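PDB 5T8U: lipoate-protein ligase 1 from Plasmodium falciparum, which belongs to the lipoate-protein ligase family and pairs a lipoyl ligase A/B-type catalytic domain with a C-terminal domain found in bacterial lipoate-protein ligases. Local coordinates for residues A[122-132]-A[216-227]; A[148-156]-A[164-172]. All coordinates share one frame; numbering follows the deposited sequence.

Both contacts belong to the lipoyl ligase A/B-type catalytic region: contact 2 is part of its large mixed sheet, and contact 1 packs on the face opposite the lipoic acid. Contact 2 is a hairpin, strands 150-156 and 164-170, with Lys150 NZ 2.8 Å from ligand O1. Contact 1 pairs helices 122-132 and 216-227. The centres lie about 15 Å apart, and the two meet through aliphatic packing: Leu216 CD1 is 3.9 Å from Ile169 CD1. The helix pair stays clear of the ligand, the side chain of Ile124 being about 10 Å from it. Along the chain, contact 2 is nested inside the loop that contact 1 closes.

Contact 1: residues A[122-132]-A[216-227]; sequences LIILNTLKNHF and LCIALIKEFTKF
Ile123 of helix 122-132 drives its side chain into a hollow on helix 216-227 formed by Leu220, Glu223, Phe224 and Phe227. Ile123 CG1 lies over one face of the Phe227 ring, 3.9 Å from the centroid, a CH-pi contact displaced toward the rim. Its CG2 branch, anti to the backbone N, turns instead to the backbone of Phe224, and Ile123 CD1 touches both Phe227 CD1 and Phe224 CD1.

One turn on, Thr127 is the second knob, seated among Leu216, Ala219, Leu220 and Glu223. The methyl Thr127 CG2 packs on Ala219 CB at 3.7 Å, while Thr127 OG1 turns back along its own helix and donates to Ile123 O at 2.9 Å. The OG1 bond holds the hydroxyl against its own helix; Ile123 O also receives Thr127 N, from the other face of its carbonyl plane. Farther along, Phe132 CE2 reaches Ala219 CB and Leu216 CD2.

Glu223 returns the knob in the opposite direction, among Asn126, Thr127, Asn130 and His131. A bend at chi2 (-65°) brings its carboxylate to Asn130, whose ND2 donates to Glu223 OE1 at 2.6 Å along a nearly straight path (167°). The bond lies in the amide plane but meets OE1 from above the carboxylate plane. Glu223 OE1 also sits at the edge of the His131 ring, 3.1 Å from His131 CE1, and Lys226 NZ adds a long salt bridge from the next turn.

Outward from these, Ile124 and Phe224 reach Phe110 of strand 105-112, and Leu220 rests on Leu58 of strand 55-59. Knobs-into-holes packing thus joins two steeply crossed helices, their axes 8.6 Å apart at 121°, as a layer against the mixed sheet of this alpha/beta catalytic domain.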
loop_
_atom_site.group_PDB
_atom_site.type_symbol
_atom_site.label_atom_id
_atom_site.label_comp_id
_atom_site.label_asym_id
_atom_site.label_seq_id
_atom_site.Cartn_x
_atom_site.Cartn_y
_atom_site.Cartn_z
ATOM N N LEU A 122 16.120 3.836 1.797
ATOM C CA LEU A 122 17.573 3.774 1.936
ATOM C C LEU A 122 18.029 2.370 2.311
ATOM O O LEU A 122 19.086 1.916 1.863
ATOM C CB LEU A 122 18.052 4.787 2.975
ATOM C CG LEU A 122 19.566 4.801 3.228
ATOM C CD1 LEU A 122 20.335 5.090 1.945
ATOM C CD2 LEU A 122 19.927 5.813 4.305
ATOM N N ILE A 123 17.254 1.671 3.143
ATOM C CA ILE A 123 17.565 0.278 3.442
ATOM C C ILE A 123 17.530 -0.548 2.165
ATOM O O ILE A 123 18.429 -1.359 1.906
ATOM C CB ILE A 123 16.594 -0.274 4.504
ATOM C CG1 ILE A 123 16.789 0.461 5.834
ATOM C CG2 ILE A 123 16.794 -1.782 4.695
ATOM C CD1 ILE A 123 15.741 0.134 6.882
ATOM N N ILE A 124 16.503 -0.345 1.339
ATOM C CA ILE A 124 16.393 -1.118 0.104
ATOM C C ILE A 124 17.553 -0.793 -0.835
ATOM O O ILE A 124 18.228 -1.692 -1.352
ATOM C CB ILE A 124 15.027 -0.867 -0.562
ATOM C CG1 ILE A 124 13.899 -1.245 0.407
ATOM C CG2 ILE A 124 14.906 -1.669 -1.856
ATOM C CD1 ILE A 124 12.508 -0.932 -0.092
ATOM N N LEU A 125 17.810 0.497 -1.059
ATOM C CA LEU A 125 18.899 0.889 -1.950
ATOM C C LEU A 125 20.235 0.340 -1.463
ATOM O O LEU A 125 21.038 -0.158 -2.261
ATOM C CB LEU A 125 18.954 2.412 -2.069
ATOM C CG LEU A 125 17.742 3.074 -2.732
ATOM C CD1 LEU A 125 17.789 4.583 -2.546
ATOM C CD2 LEU A 125 17.673 2.723 -4.205
ATOM N N ASN A 126 20.494 0.427 -0.156
ATOM C CA ASN A 126 21.713 -0.154 0.397
ATOM C C ASN A 126 21.769 -1.654 0.140
ATOM O O ASN A 126 22.839 -2.202 -0.145
ATOM C CB ASN A 126 21.803 0.135 1.896
ATOM C CG ASN A 126 22.100 1.591 2.194
ATOM O OD1 ASN A 126 22.625 2.317 1.349
ATOM N ND2 ASN A 126 21.776 2.024 3.408
ATOM N N THR A 127 20.626 -2.338 0.243
ATOM C CA THR A 127 20.575 -3.753 -0.108
ATOM C C THR A 127 21.062 -3.971 -1.535
ATOM O O THR A 127 22.058 -4.668 -1.769
ATOM C CB THR A 127 19.147 -4.286 0.063
ATOM O OG1 THR A 127 18.767 -4.213 1.442
ATOM C CG2 THR A 127 19.032 -5.732 -0.414
ATOM N N LEU A 128 20.374 -3.364 -2.505
ATOM C CA LEU A 128 20.712 -3.594 -3.906
ATOM C C LEU A 128 22.175 -3.265 -4.180
ATOM O O LEU A 128 22.892 -4.047 -4.816
ATOM C CB LEU A 128 19.795 -2.768 -4.810
ATOM C CG LEU A 128 18.378 -3.308 -5.035
ATOM C CD1 LEU A 128 17.525 -3.174 -3.784
ATOM C CD2 LEU A 128 17.715 -2.596 -6.207
ATOM N N LYS A 129 22.638 -2.112 -3.695
ATOM C CA LYS A 129 24.003 -1.678 -3.974
ATOM C C LYS A 129 25.021 -2.623 -3.349
ATOM O O LYS A 129 25.861 -3.207 -4.044
ATOM C CB LYS A 129 24.206 -0.253 -3.455
ATOM C CG LYS A 129 25.489 0.416 -3.923
ATOM C CD LYS A 129 25.896 1.538 -2.978
ATOM C CE LYS A 129 26.640 2.648 -3.704
ATOM N NZ LYS A 129 27.060 3.735 -2.776
ATOM N N ASN A 130 24.960 -2.786 -2.026
ATOM C CA ASN A 130 25.994 -3.538 -1.323
ATOM C C ASN A 130 26.014 -4.999 -1.749
ATOM O O ASN A 130 27.088 -5.576 -1.960
ATOM C CB ASN A 130 25.785 -3.430 0.187
ATOM C CG ASN A 130 25.993 -2.024 0.705
ATOM O OD1 ASN A 130 26.635 -1.200 0.055
ATOM N ND2 ASN A 130 25.456 -1.743 1.886
ATOM N N HIS A 131 24.841 -5.618 -1.884
ATOM C CA HIS A 131 24.770 -7.062 -2.061
ATOM C C HIS A 131 24.582 -7.493 -3.508
ATOM O O HIS A 131 24.676 -8.693 -3.792
ATOM C CB HIS A 131 23.635 -7.635 -1.208
ATOM C CG HIS A 131 23.791 -7.362 0.254
ATOM N ND1 HIS A 131 23.842 -6.086 0.770
ATOM C CD2 HIS A 131 23.919 -8.200 1.310
ATOM C CE1 HIS A 131 23.990 -6.148 2.081
ATOM N NE2 HIS A 131 24.039 -7.419 2.434
ATOM N N PHE A 132 24.319 -6.561 -4.428
ATOM C CA PHE A 132 24.131 -6.934 -5.824
ATOM C C PHE A 132 24.717 -5.911 -6.791
ATOM O O PHE A 132 24.538 -6.059 -8.007
ATOM C CB PHE A 132 22.638 -7.137 -6.111
ATOM C CG PHE A 132 21.950 -8.016 -5.104
ATOM C CD1 PHE A 132 22.067 -9.392 -5.171
ATOM C CD2 PHE A 132 21.201 -7.461 -4.079
ATOM C CE1 PHE A 132 21.439 -10.204 -4.240
ATOM C CE2 PHE A 132 20.571 -8.265 -3.148
ATOM C CZ PHE A 132 20.691 -9.638 -3.229
ATOM N N LEU A 216 17.555 -11.888 -2.348
ATOM C CA LEU A 216 17.151 -10.508 -2.100
ATOM C C LEU A 216 16.587 -10.343 -0.696
ATOM O O LEU A 216 16.912 -9.375 0.001
ATOM C CB LEU A 216 16.124 -10.073 -3.149
ATOM C CG LEU A 216 15.611 -8.625 -3.139
ATOM C CD1 LEU A 216 14.453 -8.432 -2.162
ATOM C CD2 LEU A 216 16.733 -7.627 -2.861
ATOM N N CYS A 217 15.735 -11.274 -0.263
ATOM C CA CYS A 217 15.142 -11.176 1.067
ATOM C C CYS A 217 16.216 -11.184 2.149
ATOM O O CYS A 217 16.216 -10.332 3.044
ATOM C CB CYS A 217 14.151 -12.317 1.282
ATOM S SG CYS A 217 12.557 -12.093 0.445
ATOM N N ILE A 218 17.142 -12.143 2.081
ATOM C CA ILE A 218 18.193 -12.242 3.093
ATOM C C ILE A 218 19.008 -10.955 3.133
ATOM O O ILE A 218 19.222 -10.368 4.203
ATOM C CB ILE A 218 19.080 -13.473 2.827
ATOM C CG1 ILE A 218 18.277 -14.755 3.069
ATOM C CG2 ILE A 218 20.329 -13.460 3.717
ATOM C CD1 ILE A 218 18.971 -16.023 2.617
ATOM N N ALA A 219 19.472 -10.492 1.969
ATOM C CA ALA A 219 20.227 -9.242 1.931
ATOM C C ALA A 219 19.428 -8.101 2.551
ATOM O O ALA A 219 19.973 -7.277 3.299
ATOM C CB ALA A 219 20.613 -8.906 0.492
ATOM N N LEU A 220 18.127 -8.048 2.262
ATOM C CA LEU A 220 17.291 -6.961 2.759
ATOM C C LEU A 220 17.169 -7.005 4.277
ATOM O O LEU A 220 17.220 -5.961 4.939
ATOM C CB LEU A 220 15.913 -7.037 2.102
ATOM C CG LEU A 220 14.956 -5.866 2.310
ATOM C CD1 LEU A 220 15.585 -4.556 1.869
ATOM C CD2 LEU A 220 13.674 -6.124 1.539
ATOM N N ILE A 221 16.998 -8.200 4.847
ATOM C CA ILE A 221 16.970 -8.330 6.302
ATOM C C ILE A 221 18.304 -7.891 6.893
ATOM O O ILE A 221 18.352 -7.196 7.918
ATOM C CB ILE A 221 16.619 -9.775 6.702
ATOM C CG1 ILE A 221 15.244 -10.164 6.144
ATOM C CG2 ILE A 221 16.632 -9.927 8.223
ATOM C CD1 ILE A 221 14.898 -11.633 6.315
ATOM N N LYS A 222 19.408 -8.285 6.252
ATOM C CA LYS A 222 20.729 -7.868 6.707
ATOM C C LYS A 222 20.822 -6.348 6.798
ATOM O O LYS A 222 21.129 -5.792 7.857
ATOM C CB LYS A 222 21.803 -8.423 5.767
ATOM C CG LYS A 222 22.198 -9.864 6.057
ATOM C CD LYS A 222 23.169 -10.396 5.014
ATOM C CE LYS A 222 23.782 -11.725 5.438
ATOM N NZ LYS A 222 24.805 -12.213 4.466
ATOM N N GLU A 223 20.555 -5.656 5.687
ATOM C CA GLU A 223 20.656 -4.199 5.691
ATOM C C GLU A 223 19.610 -3.543 6.586
ATOM O O GLU A 223 19.806 -2.400 7.008
ATOM C CB GLU A 223 20.533 -3.661 4.265
ATOM C CG GLU A 223 21.780 -3.866 3.422
ATOM C CD GLU A 223 22.975 -3.093 3.948
ATOM O OE1 GLU A 223 24.103 -3.337 3.470
ATOM O OE2 GLU A 223 22.787 -2.241 4.842
ATOM N N PHE A 224 18.510 -4.235 6.880
ATOM C CA PHE A 224 17.514 -3.716 7.813
ATOM C C PHE A 224 18.059 -3.710 9.238
ATOM O O PHE A 224 18.203 -2.648 9.866
ATOM C CB PHE A 224 16.244 -4.565 7.702
ATOM C CG PHE A 224 15.171 -4.214 8.692
ATOM C CD1 PHE A 224 14.288 -3.177 8.442
ATOM C CD2 PHE A 224 15.020 -4.949 9.857
ATOM C CE1 PHE A 224 13.289 -2.868 9.345
ATOM C CE2 PHE A 224 14.025 -4.643 10.764
ATOM C CZ PHE A 224 13.158 -3.600 10.508
ATOM N N THR A 225 18.386 -4.896 9.758
ATOM C CA THR A 225 18.972 -4.999 11.090
ATOM C C THR A 225 20.188 -4.090 11.221
ATOM O O THR A 225 20.334 -3.357 12.207
ATOM C CB THR A 225 19.356 -6.454 11.373
ATOM O OG1 THR A 225 18.234 -7.305 11.104
ATOM C CG2 THR A 225 19.785 -6.631 12.822
ATOM N N LYS A 226 21.075 -4.123 10.225
ATOM C CA LYS A 226 22.265 -3.282 10.260
ATOM C C LYS A 226 21.894 -1.806 10.278
ATOM O O LYS A 226 22.514 -1.011 10.994
ATOM C CB LYS A 226 23.161 -3.597 9.064
ATOM C CG LYS A 226 24.298 -2.611 8.852
ATOM C CD LYS A 226 25.310 -3.156 7.858
ATOM C CE LYS A 226 25.833 -2.068 6.935
ATOM N NZ LYS A 226 26.706 -2.627 5.865
ATOM N N PHE A 227 20.886 -1.417 9.494
ATOM C CA PHE A 227 20.457 -0.023 9.497
ATOM C C PHE A 227 20.019 0.405 10.888
ATOM O O PHE A 227 20.343 1.512 11.334
ATOM C CB PHE A 227 19.323 0.194 8.494
ATOM C CG PHE A 227 18.776 1.598 8.500
ATOM C CD1 PHE A 227 17.729 1.947 9.340
ATOM C CD2 PHE A 227 19.317 2.571 7.675
ATOM C CE1 PHE A 227 17.229 3.238 9.351
ATOM C CE2 PHE A 227 18.819 3.864 7.681
ATOM C CZ PHE A 227 17.774 4.196 8.521
#

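Contact 2: residues A[148-156]-A[164-172]; sequences DQKCSGSAF and LHHGTILIN. With LPA (lipoic acid), chain C.
His165 and Phe156 lie side by side across the two strands, both side chains pointing the same way. From His165 CB, 3.6 Å from Phe156 CD1, the chain runs to CG, which Phe156 CE1 approaches to 3.3 Å. CE1 stands over the centre of the imidazole, yet the ring planes are inclined at 46°, so this is an oblique aromatic pair. CD2 meets Phe156 CE1 over the ring face and Ser154 CB roughly at right angles to that; the tip, NE2, shares a 3.0 Å hydrogen bond with Ser154 OG, which lies at the ring's edge in its plane. ND1 is hydrogen-bonded to Asn120 ND2, so both ring nitrogens are engaged, which should restrain the rotation of the imidazole.

These strands, 150-159 and 162-170 in full, form an antiparallel beta hairpin within the mixed sheet. Gly153 pairs with Thr168, and Ala155 with His166, as hydrogen-bonded pairs. Ser154 faces Gly167 between them, CA to CA only 3.7 Å, a closeness the bare glycine permits. On the other side of strand 150-159, Cys151 and Ser152 both face Ile144 of strand 143-145 in a classic beta bulge.

On the face carrying Ala155, His166 and Thr168, lipoic acid lies along the hairpin. Lys150, bent at chi2 and chi3, carries NZ to the carboxylate, donating to O1 at 2.8 Å; Gly97 N is also hydrogen-bonded to the ligand. At the dithiolane end, ligand C8 lies at the edge of the His166 ring, 3.2 Å from His166 ND1, and His166 CE1 is 3.4 Å from ligand S8. NE2 of His166 is hydrogen-bonded to Thr94 OG1.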
loop_
_atom_site.group_PDB
_atom_site.type_symbol
_atom_site.label_atom_id
_atom_site.label_comp_id
_atom_site.label_asym_id
_atom_site.label_seq_id
_atom_site.Cartn_x
_atom_site.Cartn_y
_atom_site.Cartn_z
ATOM N N ASP A 148 15.937 4.247 -15.055
ATOM C CA ASP A 148 14.707 4.992 -15.297
ATOM C C ASP A 148 13.521 4.060 -15.503
ATOM O O ASP A 148 12.470 4.497 -15.990
ATOM C CB ASP A 148 14.843 5.933 -16.499
ATOM C CG ASP A 148 16.147 6.712 -16.485
ATOM O OD1 ASP A 148 16.364 7.504 -15.543
ATOM O OD2 ASP A 148 16.962 6.517 -17.412
ATOM N N GLN A 149 13.662 2.787 -15.143
ATOM C CA GLN A 149 12.636 1.771 -15.334
ATOM C C GLN A 149 12.173 1.276 -13.973
ATOM O O GLN A 149 12.998 0.968 -13.107
ATOM C CB GLN A 149 13.171 0.601 -16.160
ATOM C CG GLN A 149 13.775 1.005 -17.493
ATOM C CD GLN A 149 14.343 -0.173 -18.257
ATOM O OE1 GLN A 149 15.557 -0.375 -18.301
ATOM N NE2 GLN A 149 13.464 -0.961 -18.867
ATOM N N LYS A 150 10.858 1.187 -13.791
ATOM C CA LYS A 150 10.308 0.788 -12.504
ATOM C C LYS A 150 10.724 -0.637 -12.158
ATOM O O LYS A 150 10.555 -1.558 -12.962
ATOM C CB LYS A 150 8.783 0.894 -12.527
ATOM C CG LYS A 150 8.148 0.948 -11.144
ATOM C CD LYS A 150 6.755 0.324 -11.118
ATOM C CE LYS A 150 5.714 1.292 -10.579
ATOM N NZ LYS A 150 4.446 0.600 -10.209
ATOM N N CYS A 151 11.275 -0.813 -10.955
ATOM C CA CYS A 151 11.513 -2.136 -10.398
ATOM C C CYS A 151 10.833 -2.342 -9.054
ATOM O O CYS A 151 10.829 -3.472 -8.550
ATOM C CB CYS A 151 13.020 -2.402 -10.242
ATOM S SG CYS A 151 13.772 -1.664 -8.777
ATOM N N SER A 152 10.262 -1.294 -8.463
ATOM C CA SER A 152 9.540 -1.418 -7.206
ATOM C C SER A 152 8.476 -0.332 -7.137
ATOM O O SER A 152 8.637 0.752 -7.705
ATOM C CB SER A 152 10.487 -1.321 -6.003
ATOM O OG SER A 152 9.797 -0.910 -4.835
ATOM N N GLY A 153 7.385 -0.634 -6.436
ATOM C CA GLY A 153 6.283 0.307 -6.317
ATOM C C GLY A 153 5.630 0.275 -4.951
ATOM O O GLY A 153 5.176 -0.782 -4.504
ATOM N N SER A 154 5.557 1.423 -4.283
ATOM C CA SER A 154 5.171 1.479 -2.881
ATOM C C SER A 154 3.841 2.197 -2.686
ATOM O O SER A 154 3.350 2.913 -3.563
ATOM C CB SER A 154 6.257 2.177 -2.057
ATOM O OG SER A 154 7.495 1.497 -2.169
ATOM N N ALA A 155 3.265 1.984 -1.504
ATOM C CA ALA A 155 2.055 2.669 -1.076
ATOM C C ALA A 155 2.072 2.751 0.443
ATOM O O ALA A 155 2.771 1.987 1.117
ATOM C CB ALA A 155 0.789 1.961 -1.573
ATOM N N PHE A 156 1.290 3.688 0.981
ATOM C CA PHE A 156 1.404 4.060 2.384
ATOM C C PHE A 156 0.027 4.175 3.021
ATOM O O PHE A 156 -0.985 4.379 2.345
ATOM C CB PHE A 156 2.155 5.388 2.543
ATOM C CG PHE A 156 3.373 5.500 1.673
ATOM C CD1 PHE A 156 4.616 5.115 2.147
ATOM C CD2 PHE A 156 3.275 5.985 0.381
ATOM C CE1 PHE A 156 5.737 5.215 1.347
ATOM C CE2 PHE A 156 4.394 6.086 -0.423
ATOM C CZ PHE A 156 5.626 5.700 0.062
ATOM N N LEU A 164 2.607 2.705 7.929
ATOM C CA LEU A 164 2.768 1.503 7.121
ATOM C C LEU A 164 3.188 1.901 5.714
ATOM O O LEU A 164 2.434 2.575 5.004
ATOM C CB LEU A 164 1.471 0.690 7.089
ATOM C CG LEU A 164 1.494 -0.634 6.316
ATOM C CD1 LEU A 164 0.535 -1.632 6.941
ATOM C CD2 LEU A 164 1.132 -0.435 4.855
ATOM N N HIS A 165 4.386 1.480 5.317
ATOM C CA HIS A 165 4.917 1.686 3.970
ATOM C C HIS A 165 5.147 0.303 3.369
ATOM O O HIS A 165 6.156 -0.344 3.662
ATOM C CB HIS A 165 6.207 2.508 4.016
ATOM C CG HIS A 165 6.990 2.503 2.737
ATOM N ND1 HIS A 165 8.263 3.022 2.647
ATOM C CD2 HIS A 165 6.681 2.053 1.497
ATOM C CE1 HIS A 165 8.707 2.886 1.410
ATOM N NE2 HIS A 165 7.767 2.299 0.693
ATOM N N HIS A 166 4.223 -0.151 2.522
ATOM C CA HIS A 166 4.323 -1.471 1.914
ATOM C C HIS A 166 4.405 -1.328 0.401
ATOM O O HIS A 166 3.613 -0.598 -0.206
ATOM C CB HIS A 166 3.144 -2.367 2.319
ATOM C CG HIS A 166 1.890 -2.134 1.534
ATOM N ND1 HIS A 166 1.538 -2.909 0.450
ATOM C CD2 HIS A 166 0.895 -1.230 1.689
ATOM C CE1 HIS A 166 0.385 -2.485 -0.037
ATOM N NE2 HIS A 166 -0.027 -1.468 0.698
ATOM N N GLY A 167 5.377 -2.019 -0.196
ATOM C CA GLY A 167 5.634 -1.922 -1.617
ATOM C C GLY A 167 6.054 -3.261 -2.190
ATOM O O GLY A 167 6.199 -4.253 -1.470
ATOM N N THR A 168 6.259 -3.264 -3.504
ATOM C CA THR A 168 6.611 -4.461 -4.251
ATOM C C THR A 168 7.990 -4.297 -4.871
ATOM O O THR A 168 8.344 -3.211 -5.345
ATOM C CB THR A 168 5.584 -4.750 -5.354
ATOM O OG1 THR A 168 5.946 -5.948 -6.051
ATOM C CG2 THR A 168 5.511 -3.595 -6.345
ATOM N N ILE A 169 8.759 -5.385 -4.852
ATOM C CA ILE A 169 10.048 -5.484 -5.527
ATOM C C ILE A 169 9.913 -6.528 -6.626
ATOM O O ILE A 169 9.281 -7.572 -6.425
ATOM C CB ILE A 169 11.175 -5.863 -4.544
ATOM C CG1 ILE A 169 11.340 -4.776 -3.477
ATOM C CG2 ILE A 169 12.491 -6.091 -5.291
ATOM C CD1 ILE A 169 12.283 -5.156 -2.349
ATOM N N LEU A 170 10.507 -6.251 -7.783
ATOM C CA LEU A 170 10.369 -7.108 -8.953
ATOM C C LEU A 170 11.635 -7.934 -9.144
ATOM O O LEU A 170 12.713 -7.382 -9.391
ATOM C CB LEU A 170 10.070 -6.272 -10.196
ATOM C CG LEU A 170 8.582 -6.105 -10.515
ATOM C CD1 LEU A 170 7.774 -5.683 -9.292
ATOM C CD2 LEU A 170 8.416 -5.100 -11.633
ATOM N N ILE A 171 11.495 -9.256 -9.032
ATOM C CA ILE A 171 12.600 -10.189 -9.215
ATOM C C ILE A 171 12.457 -10.857 -10.576
ATOM O O ILE A 171 13.232 -10.586 -11.501
ATOM C CB ILE A 171 12.635 -11.245 -8.091
ATOM C CG1 ILE A 171 12.648 -10.579 -6.709
ATOM C CG2 ILE A 171 13.833 -12.181 -8.266
ATOM C CD1 ILE A 171 13.903 -9.793 -6.394
ATOM N N ASN A 172 11.458 -11.734 -10.705
ATOM C CA ASN A 172 11.236 -12.518 -11.915
ATOM C C ASN A 172 9.788 -12.413 -12.378
ATOM O O ASN A 172 9.250 -13.347 -12.976
ATOM C CB ASN A 172 11.614 -13.982 -11.683
ATOM C CG ASN A 172 11.642 -14.792 -12.966
ATOM O OD1 ASN A 172 11.943 -14.270 -14.038
ATOM N ND2 ASN A 172 11.316 -16.076 -12.859
HETATM C C1 LPA C . 2.014 2.027 -7.303
HETATM O O1 LPA C . 2.825 1.795 -8.238
HETATM C C2 LPA C . 2.234 1.397 -5.930
HETATM O O2 LPA C . 1.025 2.781 -7.499
HETATM C C3 LPA C . 2.007 -0.109 -6.030
HETATM C C4 LPA C . 1.862 -0.710 -4.633
HETATM C C5 LPA C . 1.337 -2.139 -4.765
HETATM C C6 LPA C . 1.071 -2.692 -3.503
HETATM S S6 LPA C . 0.071 -3.856 -3.650
HETATM C C7 LPA C . 2.718 -3.465 -2.728
HETATM C C8 LPA C . 2.335 -4.817 -1.972
HETATM S S8 LPA C . 0.547 -5.097 -2.259
#